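Side-chain contacts in tryptophane-5-halogenase (Microbispora sp. ATCC PTA-5024, PDB 5UAO), which probably chlorinates a tryptophan of a lanthipeptide precursor at the indole 5-position, using flavin-adenine dinucleotide, during biosynthesis of the antibiotic NAI-107: residues L254-A259 with I403-N408; Y297-A302 with E323-F328; E355-L360 with D395-F400. All coordinates share one frame; numbering follows the deposited sequence.

Interaction 1. Residues L254-A259 with I403-N408; sequences LFTDAA and IHYRFN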
loop_
_atom_site.group_PDB
_atom_site.type_symbol
_atom_site.label_atom_id
_atom_site.label_comp_id
_atom_site.label_asym_id
_atom_site.label_seq_id
_atom_site.Cartn_x
_atom_site.Cartn_y
_atom_site.Cartn_z
ATOM N N LEU A 254 -0.032 -20.022 14.676
ATOM C CA LEU A 254 -1.016 -19.741 15.690
ATOM C C LEU A 254 -1.548 -21.126 16.119
ATOM O O LEU A 254 -2.242 -21.806 15.367
ATOM C CB LEU A 254 -2.066 -18.772 15.106
ATOM C CG LEU A 254 -1.495 -17.424 14.599
ATOM C CD1 LEU A 254 -2.572 -16.548 13.995
ATOM C CD2 LEU A 254 -0.952 -16.656 15.800
ATOM N N PHE A 255 -1.110 -21.566 17.293
ATOM C CA PHE A 255 -1.306 -22.940 17.768
ATOM C C PHE A 255 -2.515 -23.120 18.715
ATOM O O PHE A 255 -2.806 -24.243 19.119
ATOM C CB PHE A 255 -0.143 -23.327 18.712
ATOM C CG PHE A 255 1.210 -23.227 18.168
ATOM C CD1 PHE A 255 1.480 -23.292 16.812
ATOM C CD2 PHE A 255 2.273 -23.189 19.058
ATOM C CE1 PHE A 255 2.799 -23.290 16.344
ATOM C CE2 PHE A 255 3.595 -23.179 18.604
ATOM C CZ PHE A 255 3.857 -23.217 17.248
ATOM N N THR A 256 -3.094 -22.038 19.247
ATOM C CA THR A 256 -4.219 -22.210 20.171
ATOM C C THR A 256 -5.514 -22.573 19.442
ATOM O O THR A 256 -5.677 -22.186 18.309
ATOM C CB THR A 256 -4.447 -20.931 20.984
ATOM O OG1 THR A 256 -4.652 -19.833 20.110
ATOM C CG2 THR A 256 -3.236 -20.648 21.852
ATOM N N ASP A 257 -6.445 -23.251 20.100
ATOM C CA ASP A 257 -7.655 -23.686 19.445
ATOM C C ASP A 257 -8.878 -23.763 20.324
ATOM O O ASP A 257 -9.913 -24.300 19.889
ATOM C CB ASP A 257 -7.422 -25.094 18.853
ATOM C CG ASP A 257 -6.953 -26.101 19.893
ATOM O OD1 ASP A 257 -6.649 -25.768 21.070
ATOM O OD2 ASP A 257 -6.920 -27.276 19.544
ATOM N N ALA A 258 -8.778 -23.286 21.569
ATOM C CA ALA A 258 -9.871 -23.366 22.521
ATOM C C ALA A 258 -9.786 -22.220 23.490
ATOM O O ALA A 258 -8.705 -21.674 23.701
ATOM C CB ALA A 258 -9.844 -24.719 23.278
ATOM N N ALA A 259 -10.946 -21.865 24.059
ATOM C CA ALA A 259 -11.025 -20.925 25.150
ATOM C C ALA A 259 -12.052 -21.341 26.194
ATOM O O ALA A 259 -13.191 -21.750 25.888
ATOM C CB ALA A 259 -11.396 -19.554 24.616
ATOM N N ILE A 403 4.409 -12.772 15.929
ATOM C CA ILE A 403 5.484 -12.208 16.747
ATOM C C ILE A 403 5.065 -12.000 18.189
ATOM O O ILE A 403 5.942 -11.739 19.005
ATOM C CB ILE A 403 6.120 -10.942 16.126
ATOM C CG1 ILE A 403 5.136 -9.778 16.089
ATOM C CG2 ILE A 403 6.580 -11.243 14.748
ATOM C CD1 ILE A 403 5.706 -8.508 16.556
ATOM N N HIS A 404 3.752 -12.059 18.519
ATOM C CA HIS A 404 3.324 -12.040 19.936
ATOM C C HIS A 404 3.728 -13.362 20.610
ATOM O O HIS A 404 3.950 -13.431 21.826
ATOM C CB HIS A 404 1.828 -11.910 20.101
ATOM C CG HIS A 404 1.236 -10.628 19.587
ATOM N ND1 HIS A 404 1.413 -10.166 18.309
ATOM C CD2 HIS A 404 0.419 -9.736 20.184
ATOM C CE1 HIS A 404 0.728 -9.043 18.131
ATOM N NE2 HIS A 404 0.090 -8.781 19.248
ATOM N N TYR A 405 3.798 -14.443 19.818
ATOM C CA TYR A 405 4.124 -15.758 20.326
ATOM C C TYR A 405 5.590 -16.103 20.328
ATOM O O TYR A 405 6.107 -16.582 21.345
ATOM C CB TYR A 405 3.341 -16.867 19.579
ATOM C CG TYR A 405 1.940 -17.073 20.139
ATOM C CD1 TYR A 405 1.736 -17.831 21.282
ATOM C CD2 TYR A 405 0.834 -16.428 19.558
ATOM C CE1 TYR A 405 0.493 -17.987 21.796
ATOM C CE2 TYR A 405 -0.416 -16.591 20.050
ATOM C CZ TYR A 405 -0.565 -17.363 21.179
ATOM O OH TYR A 405 -1.756 -17.517 21.691
ATOM N N ARG A 406 6.288 -15.805 19.229
ATOM C CA ARG A 406 7.688 -16.190 19.046
ATOM C C ARG A 406 8.589 -15.568 20.112
ATOM O O ARG A 406 9.630 -16.153 20.448
ATOM C CB ARG A 406 8.150 -15.680 17.681
ATOM C CG ARG A 406 9.574 -16.036 17.297
ATOM C CD ARG A 406 9.624 -17.477 16.897
ATOM N NE ARG A 406 10.975 -17.982 16.861
ATOM C CZ ARG A 406 11.415 -18.889 15.979
ATOM N NH1 ARG A 406 10.631 -19.371 15.025
ATOM N NH2 ARG A 406 12.661 -19.300 16.027
ATOM N N PHE A 407 8.248 -14.363 20.608
ATOM C CA PHE A 407 9.197 -13.602 21.424
ATOM C C PHE A 407 8.742 -13.385 22.889
ATOM O O PHE A 407 9.261 -12.477 23.584
ATOM C CB PHE A 407 9.494 -12.269 20.766
ATOM C CG PHE A 407 10.072 -12.389 19.386
ATOM C CD1 PHE A 407 11.327 -12.953 19.199
ATOM C CD2 PHE A 407 9.372 -11.956 18.283
ATOM C CE1 PHE A 407 11.885 -13.033 17.941
ATOM C CE2 PHE A 407 9.876 -12.088 17.015
ATOM C CZ PHE A 407 11.171 -12.603 16.843
ATOM N N ASN A 408 7.772 -14.204 23.338
ATOM C CA ASN A 408 7.259 -14.046 24.676
ATOM C C ASN A 408 8.085 -14.846 25.681
ATOM O O ASN A 408 7.805 -16.012 25.979
ATOM C CB ASN A 408 5.739 -14.405 24.756
ATOM C CG ASN A 408 5.150 -14.082 26.139
ATOM O OD1 ASN A 408 5.891 -13.648 27.008
ATOM N ND2 ASN A 408 3.875 -14.379 26.348
#
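The hydroxyl of Tyr405 is the polar centre of this contact. Its OH is hydrogen-bonded to Glu352 OE1, which lies outside both segments, and it also rests against Thr256. The methyl of Thr256 comes closest, with CG2 3.5 Å from Tyr405 OH. The Thr256 hydroxyl stands a little farther back, with OG1 4.0 Å from the same Tyr405 OH. With OG1 between the backbone N and the carbonyl carbon (chi1 56°), the methyl is left beside the N, on the side nearer the tyrosine hydroxyl. Thr256 OG1 has a hydrogen-bond partner outside the two segments.

Tyr405 lies toward the C-terminal end of helix 383-406. Its ring reaches from there to the loop that leads into strand 258-264. That strand opens with a classic beta bulge, in which Asp257 and Ala258 both face Phe299. Near its start Ala259 touches the flavin.

Leu254 supports the ring nearer its root. Its CD2 is 4.2 Å from Tyr405 CD2, an apolar contact, and the two side chains cross at about a right angle. The backbones stay well apart, with 8.0 Å between Leu254 CA and Tyr405 CA. The two side chains bridge that distance between them. Phe415 of helix 414-422 also packs on Tyr405, and all three touching residues are buried.

Interaction 2. Residues Y297-A302 with E323-F328; sequences YVFSSA and EALVRF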
loop_
_atom_site.group_PDB
_atom_site.type_symbol
_atom_site.label_atom_id
_atom_site.label_comp_id
_atom_site.label_asym_id
_atom_site.label_seq_id
_atom_site.Cartn_x
_atom_site.Cartn_y
_atom_site.Cartn_z
ATOM N N TYR A 297 -9.541 -17.730 28.795
ATOM C CA TYR A 297 -8.248 -18.394 28.653
ATOM C C TYR A 297 -8.229 -19.155 27.336
ATOM O O TYR A 297 -8.890 -20.175 27.142
ATOM C CB TYR A 297 -8.039 -19.333 29.827
ATOM C CG TYR A 297 -6.777 -20.096 29.869
ATOM C CD1 TYR A 297 -5.731 -19.860 28.974
ATOM C CD2 TYR A 297 -6.550 -21.005 30.918
ATOM C CE1 TYR A 297 -4.549 -20.576 29.065
ATOM C CE2 TYR A 297 -5.364 -21.680 31.015
ATOM C CZ TYR A 297 -4.363 -21.435 30.127
ATOM O OH TYR A 297 -3.172 -22.128 30.236
ATOM N N VAL A 298 -7.516 -18.543 26.415
ATOM C CA VAL A 298 -7.229 -19.089 25.111
ATOM C C VAL A 298 -6.012 -20.010 25.245
ATOM O O VAL A 298 -4.932 -19.592 25.665
ATOM C CB VAL A 298 -6.900 -17.907 24.117
ATOM C CG1 VAL A 298 -6.338 -18.416 22.792
ATOM C CG2 VAL A 298 -8.155 -17.080 23.822
ATOM N N PHE A 299 -6.174 -21.235 24.852
ATOM C CA PHE A 299 -5.109 -22.260 25.082
ATOM C C PHE A 299 -4.979 -23.204 23.888
ATOM O O PHE A 299 -5.913 -23.310 23.082
ATOM C CB PHE A 299 -5.381 -23.077 26.390
ATOM C CG PHE A 299 -6.668 -23.835 26.427
ATOM C CD1 PHE A 299 -7.858 -23.205 26.787
ATOM C CD2 PHE A 299 -6.709 -25.187 26.214
ATOM C CE1 PHE A 299 -9.040 -23.931 26.862
ATOM C CE2 PHE A 299 -7.892 -25.914 26.235
ATOM C CZ PHE A 299 -9.068 -25.293 26.582
ATOM N N SER A 300 -3.842 -23.928 23.826
ATOM C CA SER A 300 -3.673 -25.112 22.960
ATOM C C SER A 300 -4.171 -26.356 23.630
ATOM O O SER A 300 -3.604 -26.801 24.665
ATOM C CB SER A 300 -2.204 -25.360 22.669
ATOM O OG SER A 300 -2.138 -26.658 22.053
ATOM N N SER A 301 -5.218 -26.954 23.076
ATOM C CA SER A 301 -5.783 -28.169 23.668
ATOM C C SER A 301 -4.744 -29.346 23.599
ATOM O O SER A 301 -4.791 -30.286 24.393
ATOM C CB SER A 301 -7.108 -28.551 23.008
ATOM O OG SER A 301 -6.864 -28.921 21.681
ATOM N N ALA A 302 -3.760 -29.222 22.714
ATOM C CA ALA A 302 -2.692 -30.222 22.665
ATOM C C ALA A 302 -1.820 -30.134 23.912
ATOM O O ALA A 302 -1.167 -31.122 24.299
ATOM C CB ALA A 302 -1.874 -30.021 21.401
ATOM N N GLU A 323 -17.954 -20.491 32.506
ATOM C CA GLU A 323 -19.200 -20.361 31.772
ATOM C C GLU A 323 -19.288 -21.254 30.573
ATOM O O GLU A 323 -20.338 -21.872 30.346
ATOM C CB GLU A 323 -19.473 -18.899 31.317
ATOM N N ALA A 324 -18.255 -21.242 29.731
ATOM C CA ALA A 324 -18.338 -21.899 28.406
ATOM C C ALA A 324 -16.951 -22.353 27.937
ATOM O O ALA A 324 -15.926 -21.797 28.345
ATOM C CB ALA A 324 -18.970 -20.975 27.391
ATOM N N LEU A 325 -16.928 -23.404 27.135
ATOM C CA LEU A 325 -15.743 -23.810 26.378
ATOM C C LEU A 325 -16.049 -23.542 24.879
ATOM O O LEU A 325 -17.044 -24.026 24.354
ATOM C CB LEU A 325 -15.475 -25.284 26.554
ATOM C CG LEU A 325 -14.353 -25.886 25.690
ATOM C CD1 LEU A 325 -12.973 -25.406 26.108
ATOM C CD2 LEU A 325 -14.483 -27.396 25.846
ATOM N N VAL A 326 -15.215 -22.778 24.212
ATOM C CA VAL A 326 -15.414 -22.431 22.815
ATOM C C VAL A 326 -14.207 -22.976 22.014
ATOM O O VAL A 326 -13.098 -22.755 22.424
ATOM C CB VAL A 326 -15.481 -20.901 22.712
ATOM C CG1 VAL A 326 -15.475 -20.440 21.276
ATOM C CG2 VAL A 326 -16.731 -20.380 23.422
ATOM N N ARG A 327 -14.417 -23.597 20.849
ATOM C CA ARG A 327 -13.317 -24.138 20.032
ATOM C C ARG A 327 -13.228 -23.339 18.754
ATOM O O ARG A 327 -14.211 -22.705 18.308
ATOM C CB ARG A 327 -13.565 -25.622 19.725
ATOM C CG ARG A 327 -13.774 -26.470 20.953
ATOM C CD ARG A 327 -13.410 -27.901 20.682
ATOM N NE ARG A 327 -13.473 -28.679 21.918
ATOM C CZ ARG A 327 -12.449 -29.011 22.688
ATOM N NH1 ARG A 327 -11.192 -28.701 22.367
ATOM N NH2 ARG A 327 -12.698 -29.724 23.780
ATOM N N PHE A 328 -12.067 -23.287 18.189
ATOM C CA PHE A 328 -11.876 -22.486 16.965
ATOM C C PHE A 328 -10.702 -22.963 16.189
ATOM O O PHE A 328 -9.923 -23.777 16.680
ATOM C CB PHE A 328 -11.732 -20.996 17.289
ATOM C CG PHE A 328 -10.576 -20.663 18.209
ATOM C CD1 PHE A 328 -9.283 -20.534 17.688
ATOM C CD2 PHE A 328 -10.764 -20.506 19.564
ATOM C CE1 PHE A 328 -8.222 -20.200 18.516
ATOM C CE2 PHE A 328 -9.705 -20.151 20.393
ATOM C CZ PHE A 328 -8.439 -20.043 19.864
#
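The Phe299 ring is met at its edge. Leu325 CD1 lies near the ring plane, 3.9 Å from Phe299 CZ. The carbonyl O of Tyr297 also lies in the plane, at another part of the edge. The Phe328 ring is likewise touched at its rim, where Val298 CG1 sits near the plane and 4.0 Å from Phe328 CZ. Another ring, that of Phe350, meets Phe328 with the planes at about 45°. The Arg327 guanidinium takes its neighbour edge-on too, with NH1 4.1 Å from Ser301 CB.

In each apolar pair, Phe299 with Leu325 and Val298 with Phe328, the side chains cross at about a right angle.

The two segments are not paired strands. Strand 258-264 runs between 293-299 and 324-327 in the seven-stranded mixed sheet, and the side chains reach across it. Phe299 and Leu325 meet on one side of the sheet, where both also pack on Val260. Val298 and Phe328 meet on the other side, the one nearer the flavin. There Val298 also packs on Trp283 and Trp285, the two tryptophans of the WxWxIP motif of flavin-dependent halogenases. The Phe328 side chain comes within about 4 Å of FAD, and Val326 touches the cofactor.

Leu325 reaches Phe299 with its CG anti to the backbone N (chi1 173°). Arg327 extends its chain from CG to NE over the outer part of the contact. Ser301 turns its hydroxyl to Asp257 OD2, its hydrogen-bond partner. Arg327 is exposed and touches a crystal neighbour, which may influence its pose.

Interaction 3. Residues E355-L360 with D395-F400; sequences ESSGLL and DAIRWF. With FAD (flavin-adenine dinucleotide), chain E.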
loop_
_atom_site.group_PDB
_atom_site.type_symbol
_atom_site.label_atom_id
_atom_site.label_comp_id
_atom_site.label_asym_id
_atom_site.label_seq_id
_atom_site.Cartn_x
_atom_site.Cartn_y
_atom_site.Cartn_z
ATOM N N GLU A 355 -5.477 -9.320 19.319
ATOM C CA GLU A 355 -5.483 -7.872 18.900
ATOM C C GLU A 355 -6.869 -7.328 18.525
ATOM O O GLU A 355 -6.985 -6.287 17.847
ATOM C CB GLU A 355 -4.496 -7.695 17.747
ATOM C CG GLU A 355 -3.049 -7.788 18.199
ATOM C CD GLU A 355 -2.547 -6.527 18.881
ATOM O OE1 GLU A 355 -3.322 -5.530 18.934
ATOM O OE2 GLU A 355 -1.428 -6.561 19.449
ATOM N N SER A 356 -7.905 -8.075 18.931
ATOM C CA SER A 356 -9.320 -7.913 18.478
ATOM C C SER A 356 -9.549 -7.401 17.082
ATOM O O SER A 356 -10.049 -6.316 16.840
ATOM C CB SER A 356 -10.131 -7.067 19.443
ATOM O OG SER A 356 -9.365 -6.066 19.940
ATOM N N SER A 357 -9.106 -8.189 16.150
ATOM C CA SER A 357 -9.297 -7.897 14.767
ATOM C C SER A 357 -10.608 -8.473 14.211
ATOM O O SER A 357 -10.927 -8.200 13.089
ATOM C CB SER A 357 -8.153 -8.550 14.001
ATOM O OG SER A 357 -7.964 -9.847 14.484
ATOM N N GLY A 358 -11.349 -9.305 14.950
ATOM C CA GLY A 358 -12.539 -9.986 14.392
ATOM C C GLY A 358 -13.578 -9.045 13.793
ATOM O O GLY A 358 -13.915 -9.161 12.601
ATOM N N LEU A 359 -14.061 -8.119 14.616
ATOM C CA LEU A 359 -15.065 -7.121 14.231
ATOM C C LEU A 359 -14.530 -6.151 13.153
ATOM O O LEU A 359 -15.249 -5.744 12.225
ATOM C CB LEU A 359 -15.584 -6.353 15.430
ATOM C CG LEU A 359 -16.931 -6.877 16.020
ATOM C CD1 LEU A 359 -17.021 -8.334 16.012
ATOM C CD2 LEU A 359 -17.244 -6.424 17.428
ATOM N N LEU A 360 -13.272 -5.800 13.275
ATOM C CA LEU A 360 -12.631 -4.998 12.256
ATOM C C LEU A 360 -12.715 -5.653 10.924
ATOM O O LEU A 360 -12.989 -5.014 9.922
ATOM C CB LEU A 360 -11.145 -4.797 12.619
ATOM C CG LEU A 360 -10.236 -4.136 11.566
ATOM C CD1 LEU A 360 -10.684 -2.725 11.193
ATOM C CD2 LEU A 360 -8.818 -4.049 12.047
ATOM N N ASP A 395 -3.641 -12.096 6.091
ATOM C CA ASP A 395 -2.305 -12.644 6.157
ATOM C C ASP A 395 -1.340 -11.749 6.949
ATOM O O ASP A 395 -0.508 -12.280 7.722
ATOM C CB ASP A 395 -1.763 -12.940 4.746
ATOM C CG ASP A 395 -2.440 -14.175 4.076
ATOM O OD1 ASP A 395 -3.123 -14.996 4.752
ATOM O OD2 ASP A 395 -2.274 -14.350 2.847
ATOM N N ALA A 396 -1.463 -10.440 6.781
ATOM C CA ALA A 396 -0.666 -9.498 7.539
ATOM C C ALA A 396 -0.981 -9.590 9.068
ATOM O O ALA A 396 -0.061 -9.440 9.879
ATOM C CB ALA A 396 -0.828 -8.061 7.020
ATOM N N ILE A 397 -2.264 -9.707 9.430
ATOM C CA ILE A 397 -2.667 -9.877 10.805
ATOM C C ILE A 397 -2.047 -11.140 11.336
ATOM O O ILE A 397 -1.571 -11.160 12.455
ATOM C CB ILE A 397 -4.161 -9.862 10.947
ATOM C CG1 ILE A 397 -4.651 -8.436 10.759
ATOM C CG2 ILE A 397 -4.608 -10.359 12.289
ATOM C CD1 ILE A 397 -6.109 -8.344 10.420
ATOM N N ARG A 398 -2.017 -12.189 10.521
ATOM C CA ARG A 398 -1.457 -13.445 10.970
ATOM C C ARG A 398 0.006 -13.277 11.404
ATOM O O ARG A 398 0.405 -13.719 12.478
ATOM C CB ARG A 398 -1.632 -14.534 9.885
ATOM C CG ARG A 398 -0.919 -15.832 10.184
ATOM C CD ARG A 398 0.307 -15.985 9.356
ATOM N NE ARG A 398 0.942 -17.292 9.529
ATOM C CZ ARG A 398 0.835 -18.336 8.706
ATOM N NH1 ARG A 398 0.189 -18.267 7.565
ATOM N NH2 ARG A 398 1.478 -19.470 9.012
ATOM N N TRP A 399 0.806 -12.705 10.534
ATOM C CA TRP A 399 2.214 -12.489 10.820
ATOM C C TRP A 399 2.433 -11.543 11.975
ATOM O O TRP A 399 3.303 -11.767 12.768
ATOM C CB TRP A 399 2.994 -12.006 9.601
ATOM C CG TRP A 399 2.936 -12.971 8.490
ATOM C CD1 TRP A 399 2.362 -12.760 7.286
ATOM C CD2 TRP A 399 3.378 -14.333 8.496
ATOM N NE1 TRP A 399 2.472 -13.878 6.509
ATOM C CE2 TRP A 399 3.016 -14.888 7.246
ATOM C CE3 TRP A 399 3.987 -15.154 9.455
ATOM C CZ2 TRP A 399 3.316 -16.202 6.881
ATOM C CZ3 TRP A 399 4.259 -16.460 9.114
ATOM C CH2 TRP A 399 3.931 -16.973 7.812
ATOM N N PHE A 400 1.583 -10.539 12.149
ATOM C CA PHE A 400 1.690 -9.709 13.359
ATOM C C PHE A 400 1.404 -10.500 14.639
ATOM O O PHE A 400 2.105 -10.349 15.627
ATOM C CB PHE A 400 0.681 -8.532 13.211
ATOM C CG PHE A 400 0.610 -7.597 14.401
ATOM C CD1 PHE A 400 1.756 -7.143 15.031
ATOM C CD2 PHE A 400 -0.611 -7.109 14.834
ATOM C CE1 PHE A 400 1.689 -6.232 16.078
ATOM C CE2 PHE A 400 -0.698 -6.201 15.881
ATOM C CZ PHE A 400 0.452 -5.759 16.492
HETATM P PA FAD E . -21.500 -16.969 14.742
HETATM O O1A FAD E . -21.593 -15.994 15.917
HETATM O O2A FAD E . -20.918 -18.388 14.889
HETATM O O5B FAD E . -22.918 -17.037 13.987
HETATM C C5B FAD E . -23.302 -18.025 13.052
HETATM C C4B FAD E . -24.779 -17.826 12.766
HETATM O O4B FAD E . -24.971 -18.709 11.657
HETATM C C3B FAD E . -25.790 -18.238 13.855
HETATM O O3B FAD E . -26.951 -17.272 13.974
HETATM C C2B FAD E . -26.289 -19.607 13.380
HETATM O O2B FAD E . -27.652 -19.984 13.835
HETATM C C1B FAD E . -26.195 -19.420 11.866
HETATM N N9A FAD E . -26.195 -20.722 11.157
HETATM C C8A FAD E . -25.183 -21.640 11.134
HETATM N N7A FAD E . -25.552 -22.697 10.358
HETATM C C5A FAD E . -26.810 -22.446 9.917
HETATM C C6A FAD E . -27.781 -23.189 9.122
HETATM N N6A FAD E . -27.448 -24.415 8.619
HETATM N N1A FAD E . -28.943 -22.601 8.876
HETATM C C2A FAD E . -29.269 -21.378 9.340
HETATM N N3A FAD E . -28.431 -20.667 10.096
HETATM C C4A FAD E . -27.217 -21.158 10.405
HETATM N N1 FAD E . -13.813 -10.504 17.684
HETATM C C2 FAD E . -13.570 -9.221 18.118
HETATM O O2 FAD E . -13.762 -8.230 17.342
HETATM N N3 FAD E . -13.135 -8.973 19.383
HETATM C C4 FAD E . -12.915 -9.943 20.293
HETATM O O4 FAD E . -12.491 -9.606 21.442
HETATM C C4X FAD E . -13.172 -11.361 19.871
HETATM N N5 FAD E . -12.928 -12.435 20.673
HETATM C C5X FAD E . -13.162 -13.708 20.274
HETATM C C6 FAD E . -12.891 -14.755 21.145
HETATM C C7 FAD E . -13.083 -16.071 20.765
HETATM C C7M FAD E . -12.828 -17.227 21.686
HETATM C C8 FAD E . -13.634 -16.370 19.445
HETATM C C8M FAD E . -13.852 -17.816 19.049
HETATM C C9 FAD E . -13.895 -15.330 18.571
HETATM C C9A FAD E . -13.670 -13.990 18.898
HETATM N N10 FAD E . -13.920 -12.908 17.985
HETATM C C10 FAD E . -13.651 -11.589 18.473
HETATM C "C1'" FAD E . -14.521 -13.016 16.620
HETATM C "C2'" FAD E . -16.037 -12.550 16.863
HETATM O "O2'" FAD E . -16.430 -13.393 17.938
HETATM C "C3'" FAD E . -17.369 -12.814 16.074
HETATM O "O3'" FAD E . -18.689 -12.628 16.708
HETATM C "C4'" FAD E . -17.582 -14.298 16.012
HETATM O "O4'" FAD E . -16.432 -15.015 16.554
HETATM C "C5'" FAD E . -18.047 -14.579 14.583
HETATM O "O5'" FAD E . -19.349 -14.104 14.391
HETATM P P FAD E . -20.159 -14.896 13.211
HETATM O O1P FAD E . -19.298 -15.059 12.033
HETATM O O2P FAD E . -21.406 -14.031 13.074
HETATM O O3P FAD E . -20.475 -16.387 13.607
#
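Glu355 lays its carboxyl group obliquely against the Phe400 ring. Its CD is 3.5 Å from Phe400 CE2, and its OE2 is 3.6 Å from Phe400 CZ. The carboxylate and ring planes are 34° apart. A bend at chi2 (-78°) turns the carboxylate this way. Beside this pair, Ser357 OG lies 4.0 Å from Ile397 CG2.

His404 ties the two residues together from a second shell. His404 NE2 is hydrogen-bonded to Glu355 OE2, while His404 ND1 bonds to Phe400 O. The His404 and Phe400 rings also meet edge-to-face. With an alanine in place of Glu355, His404 NE2 would probably lose its partner and a gap would open beside the Phe400 ring.

The contact joins helix 383-406 to the flavin-binding turn that leads into helix 358-372. On the other side of this turn, Leu359 N donates to FAD O2 at 2.7 Å, with an N-H...O angle of 158°. Gly358 has no side chain, which lets flavin N1 come close. Ser356 CB approaches FAD N3 at 3.6 Å. The amino-terminal part of helix 358-372 lies by O2 and would probably favour negative charge on that part of a reduced flavin.

Overall arrangement
Interactions 2 and 3 come in series along the chain, and both are nested inside the long loop closed by interaction 1. Interaction 1 is the hub. Its centre is about 13 Å from each of the other centres, while those two are about 19 Å apart and do not touch. It shares the seven-stranded sheet with interaction 2, where strand 258-264 neighbours both 293-299 and 324-327. It shares helix 383-406 with interaction 3. All three belong to the tryptophan halogenase fold. Interactions 2 and 3 include residues of the flavin pocket. Interaction 1 also touches the flavin, through Ala259, and connects the sheet beside it to the helix behind the flavin-binding turn.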